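Local coordinates for protein metallo-beta-lactamase (PDB 3L6N) that hydrolyses the beta-lactam ring of penicillins, cephalosporins and carbapenems as a zinc-dependent class B enzyme, conferring resistance to these antibiotics, at residues Asn14-Lys19 against Lys62-Leu67; Ser33-Thr38 against Val42-Val47; Ser56-Ile61 against Ser86-Lys91; Asn143-Phe148 against Asn152-Gly157. All blocks are in the same frame, centred on the assembly; numbering follows the deposited sequence. Where two conformers were deposited one is given.

Interaction 1: Asn14-Lys19 against Lys62-Leu67; sequences NLHIYK and KKRHNL
His16 and His65 meet ring against ring, their side chains coming from opposite directions between strand 15-24 and the last turn of helix 54-65. The pair is an offset edge-to-face stack: the edge of His65 is turned toward the face of His16, with ring centroids 5.0 Å apart and planes at 76°. Contact is made by the outer corners of the two imidazoles, His16 NE2 lying 3.6 Å from His65 CE1 and near the plane of the His65 ring. On His16, chi1 of -67° with chi2 of 71° turns ND1 back toward Asn14, whose O lies in the ring plane at its edge and accepts a weak hydrogen bond of 3.1 Å from ND1. That bond may help set the ring's rotation. The chain of Arg64 runs past the His65 ring, CG above one face and displaced toward the rim, and its NE lies 4.2 Å from His16 NE2, with no bond between them. The polar partner of His65 NE2 is Tyr35 OH. Tyr35, on strand 27-38, completes a three-ring cluster, since its ring stacks on His16 and meets His65 at a steep angle. The contact thus pins the C-terminal end of helix 54-65 onto strand 15-24, beside strand 27-38, with Ile7 of strand 6-7 touching both His16 and Arg64.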
loop_
_atom_site.group_PDB
_atom_site.type_symbol
_atom_site.label_atom_id
_atom_site.label_comp_id
_atom_site.label_asym_id
_atom_site.label_seq_id
_atom_site.Cartn_x
_atom_site.Cartn_y
_atom_site.Cartn_z
ATOM N N ASN A 14 14.881 -6.033 5.833
ATOM C CA ASN A 14 14.339 -4.683 5.964
ATOM C C ASN A 14 12.941 -4.438 5.412
ATOM O O ASN A 14 12.277 -3.483 5.849
ATOM C CB ASN A 14 15.305 -3.645 5.364
ATOM C CG ASN A 14 16.488 -3.354 6.274
ATOM O OD1 ASN A 14 16.597 -3.895 7.375
ATOM N ND2 ASN A 14 17.402 -2.505 5.798
ATOM N N LEU A 15 12.504 -5.265 4.461
ATOM C CA LEU A 15 11.190 -5.071 3.851
ATOM C C LEU A 15 10.124 -5.896 4.570
ATOM O O LEU A 15 10.175 -7.136 4.593
ATOM C CB LEU A 15 11.213 -5.399 2.351
ATOM C CG LEU A 15 9.907 -5.100 1.613
ATOM C CD1 LEU A 15 9.577 -3.599 1.659
ATOM C CD2 LEU A 15 10.069 -5.571 0.181
ATOM N N HIS A 16 9.150 -5.197 5.142
ATOM C CA HIS A 16 8.119 -5.848 5.952
ATOM C C HIS A 16 6.733 -5.701 5.367
ATOM O O HIS A 16 6.356 -4.620 4.907
ATOM C CB HIS A 16 8.095 -5.252 7.365
ATOM C CG HIS A 16 9.324 -5.531 8.183
ATOM N ND1 HIS A 16 10.545 -4.948 7.912
ATOM C CD2 HIS A 16 9.511 -6.298 9.284
ATOM C CE1 HIS A 16 11.432 -5.353 8.809
ATOM N NE2 HIS A 16 10.829 -6.169 9.655
ATOM N N ILE A 17 5.971 -6.795 5.403
ATOM C CA ILE A 17 4.532 -6.783 5.152
ATOM C C ILE A 17 3.895 -6.639 6.515
ATOM O O ILE A 17 4.305 -7.321 7.437
ATOM C CB ILE A 17 4.059 -8.122 4.552
ATOM C CG1 ILE A 17 4.755 -8.370 3.211
ATOM C CG2 ILE A 17 2.525 -8.147 4.414
ATOM C CD1 ILE A 17 5.044 -9.852 2.958
ATOM N N TYR A 18 2.937 -5.730 6.662
ATOM C CA TYR A 18 2.161 -5.681 7.903
ATOM C C TYR A 18 0.664 -5.672 7.625
ATOM O O TYR A 18 0.199 -5.082 6.651
ATOM C CB TYR A 18 2.611 -4.551 8.848
ATOM C CG TYR A 18 2.164 -3.141 8.516
ATOM C CD1 TYR A 18 1.044 -2.582 9.142
ATOM C CD2 TYR A 18 2.883 -2.344 7.628
ATOM C CE1 TYR A 18 0.642 -1.278 8.879
ATOM C CE2 TYR A 18 2.492 -1.025 7.357
ATOM C CZ TYR A 18 1.367 -0.500 7.987
ATOM O OH TYR A 18 0.950 0.788 7.729
ATOM N N LYS A 19 -0.086 -6.360 8.478
ATOM C CA LYS A 19 -1.531 -6.503 8.255
ATOM C C LYS A 19 -2.253 -5.753 9.362
ATOM O O LYS A 19 -1.874 -5.868 10.523
ATOM C CB LYS A 19 -1.958 -7.977 8.319
ATOM C CG LYS A 19 -1.353 -8.908 7.290
ATOM C CD LYS A 19 -1.935 -10.321 7.421
ATOM C CE LYS A 19 -3.420 -10.383 7.058
ATOM N NZ LYS A 19 -3.737 -10.360 5.588
ATOM N N LYS A 62 9.367 1.608 16.610
ATOM C CA LYS A 62 10.462 2.144 17.421
ATOM C C LYS A 62 11.075 1.082 18.334
ATOM O O LYS A 62 12.297 0.975 18.452
ATOM C CB LYS A 62 9.987 3.362 18.239
ATOM C CG LYS A 62 11.012 3.870 19.271
ATOM C CD LYS A 62 12.311 4.345 18.633
ATOM C CE LYS A 62 13.286 4.845 19.712
ATOM N NZ LYS A 62 14.541 5.396 19.107
ATOM N N LYS A 63 10.230 0.295 18.985
ATOM C CA LYS A 63 10.720 -0.763 19.877
ATOM C C LYS A 63 11.457 -1.866 19.101
ATOM O O LYS A 63 12.487 -2.380 19.562
ATOM C CB LYS A 63 9.551 -1.344 20.679
ATOM C CG LYS A 63 9.927 -2.382 21.725
ATOM C CD LYS A 63 8.668 -2.803 22.472
ATOM C CE LYS A 63 8.894 -4.040 23.318
ATOM N NZ LYS A 63 7.625 -4.420 24.007
ATOM N N ARG A 64 10.935 -2.205 17.921
ATOM C CA ARG A 64 11.479 -3.279 17.093
ATOM C C ARG A 64 12.806 -2.895 16.460
ATOM O O ARG A 64 13.741 -3.693 16.448
ATOM C CB ARG A 64 10.482 -3.655 15.984
ATOM C CG ARG A 64 10.788 -4.957 15.262
ATOM C CD ARG A 64 9.548 -5.359 14.460
ATOM N NE ARG A 64 9.723 -6.595 13.693
ATOM C CZ ARG A 64 8.958 -7.676 13.816
ATOM N NH1 ARG A 64 7.967 -7.701 14.703
ATOM N NH2 ARG A 64 9.181 -8.737 13.047
ATOM N N HIS A 65 12.876 -1.673 15.943
ATOM C CA HIS A 65 14.003 -1.264 15.102
ATOM C C HIS A 65 14.844 -0.126 15.656
ATOM O O HIS A 65 15.886 0.199 15.089
ATOM C CB HIS A 65 13.493 -0.879 13.713
ATOM C CG HIS A 65 12.683 -1.948 13.057
ATOM N ND1 HIS A 65 13.234 -3.135 12.618
ATOM C CD2 HIS A 65 11.360 -2.016 12.773
ATOM C CE1 HIS A 65 12.286 -3.885 12.086
ATOM N NE2 HIS A 65 11.142 -3.226 12.157
ATOM N N ASN A 66 14.383 0.475 16.750
ATOM C CA ASN A 66 15.035 1.657 17.340
ATOM C C ASN A 66 15.086 2.850 16.380
ATOM O O ASN A 66 15.984 3.711 16.455
ATOM C CB ASN A 66 16.434 1.289 17.857
ATOM C CG ASN A 66 16.833 2.096 19.074
ATOM O OD1 ASN A 66 16.039 2.869 19.601
ATOM N ND2 ASN A 66 18.068 1.905 19.541
ATOM N N LEU A 67 14.116 2.878 15.470
ATOM C CA LEU A 67 14.024 3.906 14.442
ATOM C C LEU A 67 12.631 4.507 14.363
ATOM O O LEU A 67 11.637 3.824 14.626
ATOM C CB LEU A 67 14.416 3.329 13.083
ATOM C CG LEU A 67 15.913 3.052 12.917
ATOM C CD1 LEU A 67 16.149 2.114 11.745
ATOM C CD2 LEU A 67 16.693 4.344 12.741
#

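Interaction 2: Ser33-Thr38 against Val42-Val47; sequences SMYLVT and VVLFDV
Residues 33-38 and 42-45, on strands 27-38 and 41-45, pair as an antiparallel beta hairpin, part of one sheet of the alpha-beta/beta-alpha sandwich of metallo-beta-lactamases. Four backbone hydrogen bonds join them in two hydrogen-bonded pairs. Met34 and Phe45 exchange bonds in both directions, Met34 N to Phe45 O at 3.1 Å being almost straight (176° at the hydrogen), and Leu36 and Val43 do likewise. At the non-hydrogen-bonded pair Tyr35-Leu44 the backbones come closer, and a CA-H...O contact of 3.2 Å from Tyr35 CA to Val43 O supplements the ladder.

Apolar packing differs on the two faces. On the face of Met34, Leu36, Val43 and Phe45, the Phe45 ring lies alongside the neighbouring strand so that Leu36 CB sits at its edge, 4.0 Å from CE1; Phe130 and Phe148 meet this ring edge-to-face from the second sheet. On the other face, Tyr35 CG lies between the backbone N and the carbonyl carbon (chi1 73°), and its ring runs obliquely across Val42, with CD1 3.5 Å from Val42 CG1. Leu44 CD2 packs against Tyr35 CB, and helix 54-65 covers this side.

Asp46 OD2 forms a salt bridge with Arg81 NE and a hydrogen bond with Thr75 OG1, its side chain about 8 Å from a zinc ion; its CB packs 3.5 Å from Ser33 OG.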
loop_
_atom_site.group_PDB
_atom_site.type_symbol
_atom_site.label_atom_id
_atom_site.label_comp_id
_atom_site.label_asym_id
_atom_site.label_seq_id
_atom_site.Cartn_x
_atom_site.Cartn_y
_atom_site.Cartn_z
ATOM N N SER A 33 -0.341 -3.807 4.216
ATOM C CA SER A 33 0.493 -2.642 3.935
ATOM C C SER A 33 1.942 -3.088 4.058
ATOM O O SER A 33 2.218 -4.267 4.311
ATOM C CB SER A 33 0.155 -1.504 4.908
ATOM O OG SER A 33 -1.162 -1.014 4.642
ATOM N N MET A 34 2.878 -2.167 3.842
ATOM C CA MET A 34 4.291 -2.525 3.961
ATOM C C MET A 34 5.047 -1.442 4.699
ATOM O O MET A 34 4.610 -0.294 4.759
ATOM C CB MET A 34 4.914 -2.738 2.570
ATOM C CG MET A 34 4.209 -3.807 1.778
ATOM S SD MET A 34 5.123 -4.357 0.328
ATOM C CE MET A 34 6.320 -5.485 1.061
ATOM N N TYR A 35 6.186 -1.816 5.263
ATOM C CA TYR A 35 7.157 -0.805 5.654
ATOM C C TYR A 35 8.579 -1.222 5.347
ATOM O O TYR A 35 8.884 -2.401 5.270
ATOM C CB TYR A 35 6.977 -0.357 7.114
ATOM C CG TYR A 35 7.392 -1.302 8.231
ATOM C CD1 TYR A 35 8.742 -1.511 8.548
ATOM C CD2 TYR A 35 6.423 -1.924 9.035
ATOM C CE1 TYR A 35 9.125 -2.346 9.633
ATOM C CE2 TYR A 35 6.789 -2.755 10.086
ATOM C CZ TYR A 35 8.123 -2.959 10.390
ATOM O OH TYR A 35 8.462 -3.766 11.448
ATOM N N LEU A 36 9.445 -0.237 5.152
ATOM C CA LEU A 36 10.825 -0.511 4.754
ATOM C C LEU A 36 11.773 0.159 5.733
ATOM O O LEU A 36 11.722 1.369 5.919
ATOM C CB LEU A 36 11.065 0.005 3.329
ATOM C CG LEU A 36 12.459 -0.170 2.707
ATOM C CD1 LEU A 36 12.855 -1.622 2.582
ATOM C CD2 LEU A 36 12.470 0.525 1.338
ATOM N N VAL A 37 12.620 -0.647 6.377
ATOM C CA VAL A 37 13.612 -0.117 7.319
ATOM C C VAL A 37 14.775 0.419 6.496
ATOM O O VAL A 37 15.229 -0.256 5.586
ATOM C CB VAL A 37 14.129 -1.207 8.249
ATOM C CG1 VAL A 37 15.174 -0.641 9.184
ATOM C CG2 VAL A 37 12.965 -1.786 9.069
ATOM N N THR A 38 15.207 1.638 6.798
ATOM C CA THR A 38 16.370 2.229 6.115
ATOM C C THR A 38 17.323 2.746 7.175
ATOM O O THR A 38 16.959 2.849 8.343
ATOM C CB THR A 38 15.987 3.400 5.147
ATOM O OG1 THR A 38 15.981 4.651 5.849
ATOM C CG2 THR A 38 14.617 3.168 4.473
ATOM N N VAL A 42 12.253 4.607 9.125
ATOM C CA VAL A 42 11.338 3.659 8.485
ATOM C C VAL A 42 10.365 4.372 7.545
ATOM O O VAL A 42 9.826 5.433 7.876
ATOM C CB VAL A 42 10.592 2.841 9.558
ATOM C CG1 VAL A 42 9.562 1.911 8.949
ATOM C CG2 VAL A 42 11.596 2.044 10.383
ATOM N N VAL A 43 10.151 3.776 6.376
ATOM C CA VAL A 43 9.203 4.309 5.395
ATOM C C VAL A 43 7.949 3.432 5.423
ATOM O O VAL A 43 8.059 2.222 5.244
ATOM C CB VAL A 43 9.809 4.271 3.977
ATOM C CG1 VAL A 43 8.824 4.829 2.969
ATOM C CG2 VAL A 43 11.122 5.087 3.942
ATOM N N LEU A 44 6.779 4.036 5.658
ATOM C CA LEU A 44 5.502 3.302 5.560
ATOM C C LEU A 44 4.961 3.391 4.156
ATOM O O LEU A 44 5.015 4.455 3.531
ATOM C CB LEU A 44 4.430 3.887 6.486
ATOM C CG LEU A 44 4.706 3.922 7.976
ATOM C CD1 LEU A 44 3.437 4.393 8.674
ATOM C CD2 LEU A 44 5.113 2.545 8.503
ATOM N N PHE A 45 4.438 2.261 3.676
ATOM C CA PHE A 45 3.659 2.204 2.450
ATOM C C PHE A 45 2.239 1.843 2.814
ATOM O O PHE A 45 1.925 0.676 3.057
ATOM C CB PHE A 45 4.281 1.223 1.448
ATOM C CG PHE A 45 5.651 1.634 1.018
ATOM C CD1 PHE A 45 6.772 1.175 1.697
ATOM C CD2 PHE A 45 5.817 2.531 -0.036
ATOM C CE1 PHE A 45 8.046 1.587 1.327
ATOM C CE2 PHE A 45 7.089 2.943 -0.418
ATOM C CZ PHE A 45 8.207 2.459 0.270
ATOM N N ASP A 46 1.410 2.888 2.847
ATOM C CA ASP A 46 0.046 2.855 3.380
ATOM C C ASP A 46 0.051 2.706 4.888
ATOM O O ASP A 46 1.045 2.298 5.485
ATOM C CB ASP A 46 -0.819 1.823 2.661
ATOM C CG ASP A 46 -0.893 2.108 1.186
ATOM O OD1 ASP A 46 -1.132 3.285 0.857
ATOM O OD2 ASP A 46 -0.711 1.177 0.369
ATOM N N VAL A 47 -1.073 3.075 5.495
ATOM C CA VAL A 47 -1.155 3.250 6.952
ATOM C C VAL A 47 -2.196 2.304 7.551
ATOM O O VAL A 47 -3.023 1.751 6.806
ATOM C CB VAL A 47 -1.504 4.716 7.313
ATOM C CG1 VAL A 47 -0.449 5.675 6.769
ATOM C CG2 VAL A 47 -2.885 5.099 6.788
#

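Interaction 3: Ser56-Ile61 against Ser86-Lys91; sequences SLMDTI and SFFNNK. With SO4 (sulfate ion), chain D.
The rings of Phe87 and Phe88, successive residues on one short helix, pack on each other and present their outer parts to Met58. Phe87 CD2 stands 3.5 Å above the plane of the Phe88 ring, over its centre, while Phe88 CG lies in the plane of the Phe87 ring, at its edge. Met58 was modelled in two conformers, and the contacts given here belong to one of them. It meets the edge of Phe87 as well: its CE is 3.7 Å from Phe87 CE2, near the ring plane, the two side chains approaching from opposite directions. Past Phe88 the methionine slides antiparallel, and its sulfur comes within 4.0 Å of Phe88 CE1. That approach is oblique, SD lying 5.2 Å from the Phe88 ring centroid and 74° off the normal.

In this conformer the chain bends at chi2 and chi3, and CE ends beside both Phe87 CE2 and Lys91 CD. Lys91 and Met58 point at each other tip to tip, CD of the lysine being 3.8 Å from Met58 CE. The ammonium group is held by Gln55 OE1 of helix 54-65, so the aliphatic part of Lys91 flanks the methyl while its nitrogen is tied to the same helix. At Thr60, a sulfate probably acquired from the crystallisation liquor comes within 3.0 Å of OG1 through its O1 atom. Tyr54 meets both phenylalanine rings, and Val69 and Val72 support the cluster from strand 69-73. Helices 54-65 and 86-90, in the outer helical layer of the metallo-beta-lactamase sandwich, are thereby joined, in this conformer, through a Met-aromatic contact.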
loop_
_atom_site.group_PDB
_atom_site.type_symbol
_atom_site.label_atom_id
_atom_site.label_comp_id
_atom_site.label_asym_id
_atom_site.label_seq_id
_atom_site.Cartn_x
_atom_site.Cartn_y
_atom_site.Cartn_z
ATOM N N SER A 56 0.259 3.534 17.796
ATOM C CA SER A 56 0.613 2.184 18.206
ATOM C C SER A 56 1.623 1.553 17.251
ATOM O O SER A 56 2.598 0.947 17.690
ATOM C CB SER A 56 -0.644 1.312 18.285
ATOM O OG SER A 56 -0.323 0.022 18.760
ATOM N N LEU A 57 1.383 1.699 15.949
ATOM C CA LEU A 57 2.309 1.150 14.947
ATOM C C LEU A 57 3.671 1.825 15.049
ATOM O O LEU A 57 4.685 1.148 15.019
ATOM C CB LEU A 57 1.764 1.308 13.529
ATOM C CG LEU A 57 2.722 0.787 12.442
ATOM C CD1 LEU A 57 2.883 -0.724 12.532
ATOM C CD2 LEU A 57 2.173 1.190 11.099
ATOM N N MET A 58 3.679 3.151 15.180
ATOM C CA MET A 58 4.930 3.889 15.325
ATOM C C MET A 58 5.711 3.429 16.557
ATOM O O MET A 58 6.921 3.216 16.482
ATOM C CB MET A 58 4.690 5.401 15.353
ATOM C CG MET A 58 4.156 5.957 14.039
ATOM S SD MET A 58 4.769 7.632 13.752
ATOM C CE MET A 58 4.189 8.427 15.250
ATOM N N ASP A 59 5.007 3.246 17.675
ATOM C CA ASP A 59 5.631 2.746 18.911
ATOM C C ASP A 59 6.223 1.352 18.737
ATOM O O ASP A 59 7.323 1.072 19.231
ATOM C CB ASP A 59 4.619 2.723 20.067
ATOM C CG ASP A 59 4.156 4.114 20.477
ATOM O OD1 ASP A 59 4.772 5.117 20.067
ATOM O OD2 ASP A 59 3.155 4.181 21.227
ATOM N N THR A 60 5.490 0.485 18.037
ATOM C CA THR A 60 5.931 -0.885 17.789
ATOM C C THR A 60 7.193 -0.881 16.921
ATOM O O THR A 60 8.153 -1.590 17.203
ATOM C CB THR A 60 4.789 -1.702 17.160
ATOM O OG1 THR A 60 3.738 -1.825 18.130
ATOM C CG2 THR A 60 5.243 -3.109 16.759
ATOM N N ILE A 61 7.187 -0.057 15.881
ATOM C CA ILE A 61 8.341 0.066 14.996
ATOM C C ILE A 61 9.570 0.614 15.741
ATOM O O ILE A 61 10.684 0.119 15.548
ATOM C CB ILE A 61 7.986 0.917 13.748
ATOM C CG1 ILE A 61 7.010 0.148 12.849
ATOM C CG2 ILE A 61 9.248 1.337 12.957
ATOM C CD1 ILE A 61 6.374 1.002 11.729
ATOM N N SER A 86 -2.932 13.864 8.173
ATOM C CA SER A 86 -2.671 14.948 9.126
ATOM C C SER A 86 -1.908 14.445 10.344
ATOM O O SER A 86 -1.086 15.173 10.913
ATOM C CB SER A 86 -3.957 15.680 9.544
ATOM O OG SER A 86 -4.776 14.904 10.402
ATOM N N PHE A 87 -2.150 13.195 10.724
ATOM C CA PHE A 87 -1.441 12.610 11.859
ATOM C C PHE A 87 0.066 12.702 11.664
ATOM O O PHE A 87 0.806 13.052 12.596
ATOM C CB PHE A 87 -1.838 11.151 12.056
ATOM C CG PHE A 87 -1.068 10.461 13.151
ATOM C CD1 PHE A 87 -1.541 10.467 14.459
ATOM C CD2 PHE A 87 0.123 9.794 12.867
ATOM C CE1 PHE A 87 -0.834 9.821 15.472
ATOM C CE2 PHE A 87 0.846 9.154 13.867
ATOM C CZ PHE A 87 0.365 9.158 15.172
ATOM N N PHE A 88 0.515 12.364 10.456
ATOM C CA PHE A 88 1.934 12.377 10.134
ATOM C C PHE A 88 2.431 13.776 9.802
ATOM O O PHE A 88 3.503 14.180 10.267
ATOM C CB PHE A 88 2.241 11.361 9.033
ATOM C CG PHE A 88 1.854 9.966 9.408
ATOM C CD1 PHE A 88 2.698 9.186 10.201
ATOM C CD2 PHE A 88 0.634 9.438 9.006
ATOM C CE1 PHE A 88 2.338 7.902 10.573
ATOM C CE2 PHE A 88 0.266 8.140 9.376
ATOM C CZ PHE A 88 1.127 7.376 10.150
ATOM N N ASN A 89 1.639 14.534 9.044
ATOM C CA ASN A 89 1.997 15.918 8.736
ATOM C C ASN A 89 2.235 16.735 10.004
ATOM O O ASN A 89 3.213 17.480 10.084
ATOM C CB ASN A 89 0.922 16.588 7.875
ATOM C CG ASN A 89 0.815 15.978 6.489
ATOM O OD1 ASN A 89 1.737 15.316 6.010
ATOM N ND2 ASN A 89 -0.321 16.194 5.836
ATOM N N ASN A 90 1.356 16.564 10.991
ATOM C CA ASN A 90 1.440 17.326 12.246
ATOM C C ASN A 90 2.710 17.024 13.024
ATOM O O ASN A 90 3.245 17.897 13.717
ATOM C CB ASN A 90 0.209 17.093 13.123
ATOM C CG ASN A 90 -1.048 17.756 12.562
ATOM O OD1 ASN A 90 -0.981 18.571 11.640
ATOM N ND2 ASN A 90 -2.195 17.412 13.131
ATOM N N LYS A 91 3.217 15.806 12.864
ATOM C CA LYS A 91 4.461 15.390 13.510
ATOM C C LYS A 91 5.712 15.678 12.670
ATOM O O LYS A 91 6.821 15.286 13.044
ATOM C CB LYS A 91 4.386 13.898 13.867
ATOM C CG LYS A 91 3.352 13.557 14.917
ATOM C CD LYS A 91 3.180 12.057 15.036
ATOM C CE LYS A 91 2.451 11.694 16.309
ATOM N NZ LYS A 91 3.371 11.648 17.484
HETATM S S SO4 D . 5.169 -4.281 20.743
HETATM O O1 SO4 D . 4.038 -4.285 19.814
HETATM O O2 SO4 D . 6.007 -5.453 20.495
HETATM O O3 SO4 D . 5.965 -3.073 20.544
HETATM O O4 SO4 D . 4.675 -4.309 22.118
#

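Interaction 4: Asn143-Phe148 against Asn152-Gly157; sequences NVVVWF and NVLDGG
Trp147 and Leu154 face each other in a non-hydrogen-bonded pair, with Leu154 CD1 lying 4.0 Å from Trp147 CB and 3.9 Å from Val145 CG2. The indole, its CG turned anti to the backbone N (chi1 173°), extends along the opposing strand: CE3 lies 3.4 Å from Val153 O, and CH2 reaches the backbone of Asn152. The Asn152 amide runs beside the indole, pointing the same way, with the two planes 28° apart. On the face that carries Val146, Phe148, Val153 and Asp155, the Phe148 ring has Val153 O in its plane at the edge, and lies side by side with Asp155, whose CB is 4.1 Å from Phe148 CE1.

These side chains ride on an antiparallel beta hairpin of strands 145-148 and 153-157. Val146 and Asp155 exchange two backbone hydrogen bonds, the shorter being Asp155 N to Val146 O at 2.7 Å. Phe148 N then donates to Val153 O, nearly along the C=O axis, and a G1 beta bulge places both Asn152 and Val153 opposite Phe148. At the other end, a water donates to Val144 O and to Gly156 O, bridging the two backbones beyond the Val146-Asp155 pair; Gly157 N gives a weak hydrogen bond to Asp155 OD1.

Farther out, Tyr190 packs on Trp147, Val145 and Leu154, while from the other sheet Met34 touches Asp155 and Val153, and Phe45 touches Val146. Next along the chain comes Cys158, a ligand of one zinc ion.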
loop_
_atom_site.group_PDB
_atom_site.type_symbol
_atom_site.label_atom_id
_atom_site.label_comp_id
_atom_site.label_asym_id
_atom_site.label_seq_id
_atom_site.Cartn_x
_atom_site.Cartn_y
_atom_site.Cartn_z
ATOM N N ASN A 143 -4.810 4.519 -8.333
ATOM C CA ASN A 143 -3.999 3.458 -7.723
ATOM C C ASN A 143 -2.611 3.325 -8.341
ATOM O O ASN A 143 -2.458 3.367 -9.566
ATOM C CB ASN A 143 -4.731 2.101 -7.624
ATOM C CG ASN A 143 -5.324 1.599 -8.949
ATOM O OD1 ASN A 143 -6.242 0.785 -8.916
ATOM N ND2 ASN A 143 -4.787 2.028 -10.090
ATOM N N VAL A 144 -1.613 3.188 -7.476
ATOM C CA VAL A 144 -0.230 2.989 -7.898
ATOM C C VAL A 144 0.320 1.740 -7.216
ATOM O O VAL A 144 -0.240 1.274 -6.225
ATOM C CB VAL A 144 0.666 4.210 -7.581
ATOM C CG1 VAL A 144 0.271 5.401 -8.448
ATOM C CG2 VAL A 144 0.604 4.579 -6.081
ATOM N N VAL A 145 1.410 1.209 -7.766
ATOM C CA VAL A 145 2.108 0.057 -7.198
ATOM C C VAL A 145 3.505 0.504 -6.762
ATOM O O VAL A 145 3.990 1.548 -7.201
ATOM C CB VAL A 145 2.214 -1.111 -8.220
ATOM C CG1 VAL A 145 0.819 -1.597 -8.659
ATOM C CG2 VAL A 145 3.084 -0.716 -9.451
ATOM N N VAL A 146 4.149 -0.283 -5.901
ATOM C CA VAL A 146 5.497 0.036 -5.449
ATOM C C VAL A 146 6.420 -1.142 -5.703
ATOM O O VAL A 146 6.183 -2.257 -5.223
ATOM C CB VAL A 146 5.555 0.442 -3.948
ATOM C CG1 VAL A 146 6.942 0.983 -3.610
ATOM C CG2 VAL A 146 4.491 1.507 -3.634
ATOM N N TRP A 147 7.466 -0.890 -6.490
ATOM C CA TRP A 147 8.442 -1.925 -6.834
ATOM C C TRP A 147 9.696 -1.769 -5.989
ATOM O O TRP A 147 10.230 -0.667 -5.861
ATOM C CB TRP A 147 8.791 -1.806 -8.326
ATOM C CG TRP A 147 9.924 -2.698 -8.803
ATOM C CD1 TRP A 147 11.090 -2.294 -9.391
ATOM C CD2 TRP A 147 9.975 -4.131 -8.749
ATOM N NE1 TRP A 147 11.869 -3.388 -9.699
ATOM C CE2 TRP A 147 11.208 -4.526 -9.320
ATOM C CE3 TRP A 147 9.099 -5.117 -8.283
ATOM C CZ2 TRP A 147 11.590 -5.868 -9.425
ATOM C CZ3 TRP A 147 9.477 -6.456 -8.389
ATOM C CH2 TRP A 147 10.711 -6.815 -8.958
ATOM N N PHE A 148 10.151 -2.881 -5.413
ATOM C CA PHE A 148 11.339 -2.912 -4.565
ATOM C C PHE A 148 12.419 -3.765 -5.241
ATOM O O PHE A 148 12.470 -4.978 -5.030
ATOM C CB PHE A 148 10.980 -3.490 -3.191
ATOM C CG PHE A 148 9.975 -2.658 -2.431
ATOM C CD1 PHE A 148 8.615 -2.955 -2.493
ATOM C CD2 PHE A 148 10.395 -1.577 -1.664
ATOM C CE1 PHE A 148 7.683 -2.182 -1.791
ATOM C CE2 PHE A 148 9.470 -0.785 -0.958
ATOM C CZ PHE A 148 8.114 -1.106 -1.021
ATOM N N ASN A 152 12.879 -7.900 -5.056
ATOM C CA ASN A 152 12.000 -8.527 -6.050
ATOM C C ASN A 152 10.565 -8.669 -5.559
ATOM O O ASN A 152 9.897 -9.659 -5.821
ATOM C CB ASN A 152 12.568 -9.864 -6.549
ATOM C CG ASN A 152 13.755 -9.674 -7.478
ATOM O OD1 ASN A 152 13.845 -8.682 -8.209
ATOM N ND2 ASN A 152 14.673 -10.629 -7.455
ATOM N N VAL A 153 10.103 -7.643 -4.848
ATOM C CA VAL A 153 8.745 -7.640 -4.314
ATOM C C VAL A 153 7.984 -6.471 -4.915
ATOM O O VAL A 153 8.500 -5.361 -4.967
ATOM C CB VAL A 153 8.748 -7.516 -2.763
ATOM C CG1 VAL A 153 7.340 -7.259 -2.232
ATOM C CG2 VAL A 153 9.338 -8.763 -2.123
ATOM N N LEU A 154 6.765 -6.743 -5.375
ATOM C CA LEU A 154 5.874 -5.689 -5.834
ATOM C C LEU A 154 4.743 -5.521 -4.844
ATOM O O LEU A 154 4.041 -6.483 -4.537
ATOM C CB LEU A 154 5.274 -6.022 -7.197
ATOM C CG LEU A 154 4.417 -4.894 -7.782
ATOM C CD1 LEU A 154 5.300 -3.747 -8.282
ATOM C CD2 LEU A 154 3.524 -5.420 -8.901
ATOM N N ASP A 155 4.573 -4.298 -4.347
ATOM C CA ASP A 155 3.400 -3.976 -3.539
ATOM C C ASP A 155 2.301 -3.620 -4.523
ATOM O O ASP A 155 2.308 -2.536 -5.098
ATOM C CB ASP A 155 3.704 -2.795 -2.609
ATOM C CG ASP A 155 2.564 -2.476 -1.656
ATOM O OD1 ASP A 155 1.507 -3.132 -1.726
ATOM O OD2 ASP A 155 2.748 -1.539 -0.843
ATOM N N GLY A 156 1.371 -4.549 -4.717
ATOM C CA GLY A 156 0.296 -4.392 -5.703
ATOM C C GLY A 156 -0.808 -3.465 -5.251
ATOM O O GLY A 156 -1.511 -2.846 -6.079
ATOM N N GLY A 157 -0.972 -3.360 -3.931
ATOM C CA GLY A 157 -2.089 -2.625 -3.362
ATOM C C GLY A 157 -3.414 -3.188 -3.836
ATOM O O GLY A 157 -3.512 -4.343 -4.264
HETATM O O HOH W 1 -2.565 -0.203 -6.018
#

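From the N terminus, strand 15-24 opens the longest of these loops, closed when interaction 1 brings the end of helix 54-65 against it. The hairpin of interaction 2 forms and closes wholly within that span, in the same sheet. Interaction 3 starts on the same helix, before interaction 1 has closed, and ends at helix 86-90, so the two cross along the chain. Interaction 4 follows in series as a hairpin of the second sheet. Both interaction 1 and interaction 3 use helix 54-65, whose Ile61 packs on Val42 and Leu44 of interaction 2, whereas interactions 2 and 4 face each other between the sheets, where Phe45 meets Val146.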